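Local coordinates for protein nitroalkane oxidase (Podospora anserina, PDB 3MKH) that oxidises primary and secondary nitroalkanes, longer ones preferentially, to aldehydes or ketones with FAD and molecular oxygen, releasing nitrite and hydrogen peroxide, at residues 92-97 with 233-238; 81-86 with 280-285. All coordinates share one frame; numbering follows the deposited sequence.

Overall arrangement
Both contacts are buried in the chain, their centres about 13 Å apart, and they hold two helices that follow each other in sequence. Contact 2 packs helix 75-88 against the long helix 262-298, joining the N-terminal and C-terminal parts of the acyl-CoA dehydrogenase fold through close apolar packing. Contact 1 sets helix 90-109 against the loop between strands 224-228 and 242-251, beside the bound FAD; it is smaller, with 229 Å² buried against 403 Å², and partly bridged by water. The two meet at Y86 of contact 2, whose OH is probably hydrogen-bonded to H235 NE2 of contact 1 at 2.9 Å and packs on L94 CB.

Contact 1: 92-97 with 233-238; sequences AALTIF and PGHTSV
L94 and H235 make the tight part of this contact: L94 CD2 lies 3.4 Å from H235 CD2, approaching the imidazole ring obliquely, while the two side chains cross at about a right angle. With L94 CG anti to the backbone N (chi1 -175°), CD2 is the branch that reaches the ring. Its CB packs 3.9 Å from V238 CG2, so one leucine meets both ends of the type I beta turn from H235 to V238, which the V238 N to H235 O bond closes. Both ring nitrogens of H235 are engaged beyond the segments, NE2 by the OH of Y86 and ND1 by the OH of Y379 in the second subunit, which fixes the rotation of the ring against the leucine. This is the join between an N-terminal helix and the beta domain in the acyl-CoA dehydrogenase fold, and it lies at the cofactor: L94 touches FAD, and V238 packs on the FAD-binding T172. Aliphatic side chains suit such a seam because they fill it without demanding polar partners. On the looser side the backbones come closer, but the T95 and S237 hydroxyls do not meet directly. One water lies 2.7 Å from T95 OG1 and 2.8 Å from S237 OG, hydrogen-bonded to both. Short hydroxyl side chains suit this bridge, and S237 OG is also bonded to S91. The direct approach here is longer, T95 OG1 standing 3.6 Å from S237 O.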
ATOM      1  N   ALA A  92     -18.575 -24.560   4.163  1.00 18.46           N
ATOM      2  CA  ALA A  92     -19.179 -25.521   5.078  1.00 19.97           C
ATOM      3  C   ALA A  92     -18.693 -25.263   6.501  1.00 20.92           C
ATOM      4  O   ALA A  92     -19.434 -25.467   7.464  1.00 19.23           O
ATOM      5  CB  ALA A  92     -18.870 -26.950   4.652  1.00 19.88           C
ATOM      6  N   ALA A  93     -17.458 -24.794   6.638  1.00 18.82           N
ATOM      7  CA  ALA A  93     -16.950 -24.431   7.966  1.00 19.76           C
ATOM      8  C   ALA A  93     -17.779 -23.316   8.606  1.00 21.56           C
ATOM      9  O   ALA A  93     -18.116 -23.379   9.791  1.00 19.15           O
ATOM     10  CB  ALA A  93     -15.483 -24.017   7.893  1.00 20.64           C
ATOM     11  N   LEU A  94     -18.100 -22.286   7.830  1.00 18.34           N
ATOM     12  CA  LEU A  94     -18.744 -21.111   8.404  1.00 19.91           C
ATOM     13  C   LEU A  94     -20.123 -21.453   8.980  1.00 20.99           C
ATOM     14  O   LEU A  94     -20.530 -20.915  10.013  1.00 19.51           O
ATOM     15  CB  LEU A  94     -18.850 -19.988   7.364  1.00 23.62           C
ATOM     16  CG  LEU A  94     -19.404 -18.675   7.935  1.00 25.40           C
ATOM     17  CD1 LEU A  94     -18.581 -18.250   9.142  1.00 25.65           C
ATOM     18  CD2 LEU A  94     -19.413 -17.587   6.876  1.00 27.11           C
ATOM     19  N   THR A  95     -20.845 -22.356   8.318  1.00 17.97           N
ATOM     20  CA  THR A  95     -22.159 -22.760   8.830  1.00 20.63           C
ATOM     21  C   THR A  95     -22.032 -23.328  10.242  1.00 20.83           C
ATOM     22  O   THR A  95     -22.813 -22.990  11.140  1.00 19.48           O
ATOM     23  CB  THR A  95     -22.841 -23.756   7.888  1.00 17.96           C
ATOM     24  OG1 THR A  95     -23.137 -23.083   6.661  1.00 18.76           O
ATOM     25  CG2 THR A  95     -24.145 -24.277   8.481  1.00 17.52           C
ATOM     26  N   ILE A  96     -21.020 -24.164  10.438  1.00 21.29           N
ATOM     27  CA  ILE A  96     -20.727 -24.699  11.755  1.00 19.47           C
ATOM     28  C   ILE A  96     -20.308 -23.611  12.732  1.00 19.66           C
ATOM     29  O   ILE A  96     -20.851 -23.518  13.827  1.00 19.27           O
ATOM     30  CB  ILE A  96     -19.659 -25.800  11.679  1.00 20.35           C
ATOM     31  CG1 ILE A  96     -20.180 -26.957  10.833  1.00 19.84           C
ATOM     32  CG2 ILE A  96     -19.292 -26.289  13.069  1.00 20.29           C
ATOM     33  CD1 ILE A  96     -19.129 -27.999  10.489  1.00 23.94           C
ATOM     34  N   PHE A  97     -19.343 -22.785  12.353  1.00 19.88           N
ATOM     35  CA  PHE A  97     -18.883 -21.724  13.251  1.00 21.74           C
ATOM     36  C   PHE A  97     -19.992 -20.732  13.602  1.00 24.31           C
ATOM     37  O   PHE A  97     -20.019 -20.170  14.703  1.00 22.29           O
ATOM     38  CB  PHE A  97     -17.676 -20.989  12.648  1.00 23.51           C
ATOM     39  CG  PHE A  97     -16.507 -21.890  12.363  1.00 23.56           C
ATOM     40  CD1 PHE A  97     -16.311 -23.040  13.119  1.00 25.05           C
ATOM     41  CD2 PHE A  97     -15.606 -21.593  11.352  1.00 22.38           C
ATOM     42  CE1 PHE A  97     -15.238 -23.882  12.872  1.00 27.13           C
ATOM     43  CE2 PHE A  97     -14.532 -22.421  11.097  1.00 22.23           C
ATOM     44  CZ  PHE A  97     -14.342 -23.573  11.859  1.00 22.30           C
ATOM     45  N   PRO A 233     -20.683 -14.300  -3.732  1.00 23.46           N
ATOM     46  CA  PRO A 233     -19.629 -14.830  -4.617  1.00 21.31           C
ATOM     47  C   PRO A 233     -18.772 -15.943  -4.003  1.00 20.81           C
ATOM     48  O   PRO A 233     -18.141 -16.694  -4.746  1.00 21.93           O
ATOM     49  CB  PRO A 233     -18.766 -13.595  -4.909  1.00 21.16           C
ATOM     50  CG  PRO A 233     -18.954 -12.735  -3.730  1.00 21.30           C
ATOM     51  CD  PRO A 233     -20.393 -12.920  -3.304  1.00 21.92           C
ATOM     52  N   GLY A 234     -18.733 -16.027  -2.673  1.00 18.90           N
ATOM     53  CA  GLY A 234     -18.173 -17.174  -1.970  1.00 21.64           C
ATOM     54  C   GLY A 234     -19.098 -17.557  -0.813  1.00 20.58           C
ATOM     55  O   GLY A 234     -20.173 -16.980  -0.671  1.00 18.77           O
ATOM     56  N   HIS A 235     -18.690 -18.517   0.012  1.00 19.47           N
ATOM     57  CA  HIS A 235     -19.561 -19.031   1.080  1.00 19.68           C
ATOM     58  C   HIS A 235     -20.944 -19.387   0.511  1.00 20.48           C
ATOM     59  O   HIS A 235     -21.986 -18.999   1.056  1.00 17.81           O
ATOM     60  CB  HIS A 235     -19.692 -18.011   2.210  1.00 20.09           C
ATOM     61  CG  HIS A 235     -18.391 -17.675   2.883  1.00 21.68           C
ATOM     62  ND1 HIS A 235     -17.564 -16.663   2.443  1.00 20.12           N
ATOM     63  CD2 HIS A 235     -17.777 -18.216   3.963  1.00 22.08           C
ATOM     64  CE1 HIS A 235     -16.500 -16.590   3.227  1.00 23.44           C
ATOM     65  NE2 HIS A 235     -16.603 -17.524   4.157  1.00 20.18           N
ATOM     66  N   THR A 236     -20.940 -20.132  -0.587  1.00 18.88           N
ATOM     67  CA  THR A 236     -22.166 -20.403  -1.348  1.00 21.21           C
ATOM     68  C   THR A 236     -23.098 -21.434  -0.683  1.00 24.51           C
ATOM     69  O   THR A 236     -24.251 -21.596  -1.101  1.00 19.13           O
ATOM     70  CB  THR A 236     -21.846 -20.845  -2.785  1.00 21.05           C
ATOM     71  OG1 THR A 236     -21.197 -22.128  -2.772  1.00 20.28           O
ATOM     72  CG2 THR A 236     -20.931 -19.817  -3.468  1.00 24.12           C
ATOM     73  N   SER A 237     -22.600 -22.125   0.345  1.00 19.95           N
ATOM     74  CA  SER A 237     -23.420 -23.069   1.105  1.00 17.79           C
ATOM     75  C   SER A 237     -23.859 -22.437   2.426  1.00 19.57           C
ATOM     76  O   SER A 237     -24.418 -23.105   3.301  1.00 20.61           O
ATOM     77  CB  SER A 237     -22.660 -24.384   1.370  1.00 17.77           C
ATOM     78  OG  SER A 237     -21.769 -24.251   2.481  1.00 21.52           O
ATOM     79  N   VAL A 238     -23.595 -21.147   2.571  1.00 17.91           N
ATOM     80  CA  VAL A 238     -23.977 -20.438   3.790  1.00 20.91           C
ATOM     81  C   VAL A 238     -25.298 -19.717   3.573  1.00 20.94           C
ATOM     82  O   VAL A 238     -25.491 -19.069   2.551  1.00 21.08           O
ATOM     83  CB  VAL A 238     -22.900 -19.419   4.210  1.00 19.86           C
ATOM     84  CG1 VAL A 238     -23.408 -18.558   5.337  1.00 18.94           C
ATOM     85  CG2 VAL A 238     -21.601 -20.147   4.598  1.00 18.42           C
TER
HETATM   86  O   HOH W   1     -22.940 -25.167   4.880  1.00 22.59           O

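Contact 2: 81-86 with 280-285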
ATOM      1  N   LEU A  81      -8.339 -24.581  15.306  1.00 23.25           N
ATOM      2  CA  LEU A  81      -9.358 -25.295  14.548  1.00 22.54           C
ATOM      3  C   LEU A  81      -9.830 -24.466  13.348  1.00 22.17           C
ATOM      4  O   LEU A  81      -9.918 -24.962  12.217  1.00 24.45           O
ATOM      5  CB  LEU A  81     -10.547 -25.636  15.454  1.00 22.59           C
ATOM      6  CG  LEU A  81     -11.799 -26.160  14.740  1.00 22.37           C
ATOM      7  CD1 LEU A  81     -11.527 -27.515  14.117  1.00 26.86           C
ATOM      8  CD2 LEU A  81     -12.967 -26.260  15.718  1.00 30.53           C
ATOM      9  N   VAL A  82     -10.156 -23.205  13.603  1.00 21.54           N
ATOM     10  CA  VAL A  82     -10.695 -22.336  12.556  1.00 22.64           C
ATOM     11  C   VAL A  82      -9.709 -22.121  11.393  1.00 21.36           C
ATOM     12  O   VAL A  82     -10.109 -22.132  10.221  1.00 21.04           O
ATOM     13  CB  VAL A  82     -11.158 -20.978  13.136  1.00 21.30           C
ATOM     14  CG1 VAL A  82     -11.486 -20.011  12.027  1.00 21.00           C
ATOM     15  CG2 VAL A  82     -12.378 -21.181  14.035  1.00 20.49           C
ATOM     16  N   GLU A  83      -8.429 -21.935  11.714  1.00 21.67           N
ATOM     17  CA  GLU A  83      -7.414 -21.750  10.679  1.00 22.88           C
ATOM     18  C   GLU A  83      -7.367 -22.976   9.764  1.00 23.56           C
ATOM     19  O   GLU A  83      -7.391 -22.857   8.533  1.00 21.27           O
ATOM     20  CB  GLU A  83      -6.008 -21.475  11.285  1.00 20.16           C
ATOM     21  CG  GLU A  83      -4.890 -21.469  10.215  1.00 21.50           C
ATOM     22  CD  GLU A  83      -3.458 -21.485  10.784  1.00 24.29           C
ATOM     23  OE1 GLU A  83      -3.280 -21.214  11.989  1.00 23.69           O
ATOM     24  OE2 GLU A  83      -2.509 -21.780  10.011  1.00 24.42           O
ATOM     25  N   GLU A  84      -7.297 -24.157  10.369  1.00 20.59           N
ATOM     26  CA  GLU A  84      -7.250 -25.373   9.590  1.00 22.04           C
ATOM     27  C   GLU A  84      -8.510 -25.525   8.714  1.00 23.55           C
ATOM     28  O   GLU A  84      -8.412 -25.823   7.523  1.00 22.27           O
ATOM     29  CB  GLU A  84      -7.063 -26.594  10.509  1.00 21.69           C
ATOM     30  CG  GLU A  84      -7.085 -27.940   9.762  1.00 24.01           C
ATOM     31  CD  GLU A  84      -5.983 -28.064   8.702  1.00 23.31           C
ATOM     32  OE1 GLU A  84      -4.940 -27.370   8.797  1.00 23.96           O
ATOM     33  OE2 GLU A  84      -6.163 -28.869   7.775  1.00 26.56           O
ATOM     34  N   CYS A  85      -9.689 -25.323   9.300  1.00 20.95           N
ATOM     35  CA  CYS A  85     -10.929 -25.496   8.537  1.00 24.80           C
ATOM     36  C   CYS A  85     -11.019 -24.535   7.362  1.00 23.44           C
ATOM     37  O   CYS A  85     -11.386 -24.939   6.252  1.00 24.49           O
ATOM     38  CB  CYS A  85     -12.165 -25.363   9.429  1.00 21.48           C
ATOM     39  SG  CYS A  85     -12.324 -26.715  10.583  1.00 24.85           S
ATOM     40  N   TYR A  86     -10.666 -23.276   7.593  1.00 21.14           N
ATOM     41  CA  TYR A  86     -10.682 -22.287   6.529  1.00 22.20           C
ATOM     42  C   TYR A  86      -9.632 -22.509   5.448  1.00 26.24           C
ATOM     43  O   TYR A  86      -9.818 -22.093   4.301  1.00 25.30           O
ATOM     44  CB  TYR A  86     -10.617 -20.849   7.076  1.00 24.13           C
ATOM     45  CG  TYR A  86     -11.952 -20.168   6.978  1.00 22.71           C
ATOM     46  CD1 TYR A  86     -13.050 -20.686   7.657  1.00 23.49           C
ATOM     47  CD2 TYR A  86     -12.139 -19.054   6.175  1.00 22.02           C
ATOM     48  CE1 TYR A  86     -14.289 -20.104   7.565  1.00 22.90           C
ATOM     49  CE2 TYR A  86     -13.403 -18.456   6.067  1.00 19.25           C
ATOM     50  CZ  TYR A  86     -14.462 -18.995   6.774  1.00 21.89           C
ATOM     51  OH  TYR A  86     -15.716 -18.439   6.711  1.00 25.05           O
ATOM     52  N   MET A 280      -9.541 -17.096  10.522  1.00 18.43           N
ATOM     53  CA  MET A 280     -10.054 -17.379   9.162  1.00 18.83           C
ATOM     54  C   MET A 280      -9.138 -16.756   8.121  1.00 21.05           C
ATOM     55  O   MET A 280      -8.863 -17.347   7.063  1.00 20.74           O
ATOM     56  CB  MET A 280     -11.465 -16.816   8.963  1.00 19.99           C
ATOM     57  CG  MET A 280     -12.495 -17.348   9.933  1.00 20.47           C
ATOM     58  SD  MET A 280     -14.094 -16.550   9.658  1.00 24.64           S
ATOM     59  CE  MET A 280     -15.097 -17.531  10.753  1.00 27.88           C
ATOM     60  N   GLY A 281      -8.708 -15.535   8.407  1.00 18.25           N
ATOM     61  CA  GLY A 281      -7.745 -14.849   7.563  1.00 20.32           C
ATOM     62  C   GLY A 281      -6.462 -15.650   7.382  1.00 19.27           C
ATOM     63  O   GLY A 281      -5.985 -15.834   6.251  1.00 18.87           O
ATOM     64  N   VAL A 282      -5.900 -16.124   8.493  1.00 16.72           N
ATOM     65  CA  VAL A 282      -4.684 -16.932   8.450  1.00 19.49           C
ATOM     66  C   VAL A 282      -4.880 -18.180   7.600  1.00 18.73           C
ATOM     67  O   VAL A 282      -4.005 -18.555   6.817  1.00 19.14           O
ATOM     68  CB  VAL A 282      -4.217 -17.363   9.874  1.00 18.81           C
ATOM     69  CG1 VAL A 282      -2.961 -18.239   9.789  1.00 18.43           C
ATOM     70  CG2 VAL A 282      -3.980 -16.137  10.765  1.00 18.35           C
ATOM     71  N   GLY A 283      -6.031 -18.828   7.762  1.00 20.12           N
ATOM     72  CA  GLY A 283      -6.321 -20.045   7.017  1.00 18.36           C
ATOM     73  C   GLY A 283      -6.365 -19.822   5.512  1.00 19.90           C
ATOM     74  O   GLY A 283      -5.836 -20.620   4.737  1.00 18.32           O
ATOM     75  N   LEU A 284      -7.020 -18.748   5.082  1.00 18.87           N
ATOM     76  CA  LEU A 284      -7.064 -18.459   3.649  1.00 20.96           C
ATOM     77  C   LEU A 284      -5.676 -18.097   3.122  1.00 17.53           C
ATOM     78  O   LEU A 284      -5.333 -18.448   2.002  1.00 18.93           O
ATOM     79  CB  LEU A 284      -8.028 -17.315   3.341  1.00 18.48           C
ATOM     80  CG  LEU A 284      -9.504 -17.533   3.626  1.00 21.78           C
ATOM     81  CD1 LEU A 284     -10.292 -16.261   3.274  1.00 20.52           C
ATOM     82  CD2 LEU A 284     -10.036 -18.754   2.849  1.00 22.77           C
ATOM     83  N   MET A 285      -4.897 -17.375   3.926  1.00 19.47           N
ATOM     84  CA  MET A 285      -3.555 -16.971   3.509  1.00 18.35           C
ATOM     85  C   MET A 285      -2.672 -18.192   3.340  1.00 20.52           C
ATOM     86  O   MET A 285      -1.967 -18.331   2.340  1.00 19.56           O
ATOM     87  CB  MET A 285      -2.946 -15.988   4.514  1.00 18.08           C
ATOM     88  CG  MET A 285      -3.709 -14.658   4.547  1.00 23.31           C
ATOM     89  SD  MET A 285      -3.212 -13.531   5.867  1.00 22.75           S
ATOM     90  CE  MET A 285      -1.617 -12.999   5.236  1.00 19.13           C
TER
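Y86 and M280 bury more surface than any other pair of residues here, the methionine lying over one face of the tyrosine ring. M280 CG sits 3.9 Å from the ring centroid and only 2° off its normal, a CH-pi contact. Further along the extended chain, SD is 4.2 Å from the same centroid, a Met-aromatic contact for which a flexible, polarisable thioether is well suited. V82 CG1 also reaches M280 CG, at 3.5 Å. Segments 81-86 and 280-285, of helices 75-88 and 262-298 in the N-terminal and C-terminal helical parts of the acyl-CoA dehydrogenase fold, cross at -38° with their axes 7.1 Å apart at closest approach. Such closeness depends on G283, whose CA lies 3.4 Å from E83 O, where a side chain would clash. An alanine in place of Y86 would probably leave M280 without its aromatic partner, open a gap beside L284 and deprive H235 of a hydrogen bond. E83 lays its carboxylate carbon CD 3.4 Å from V282 CG1; the buried charge is answered through OE2 by salt bridges to R286 and R328, while OE1 is hydrogen-bonded to Y426 of the third subunit.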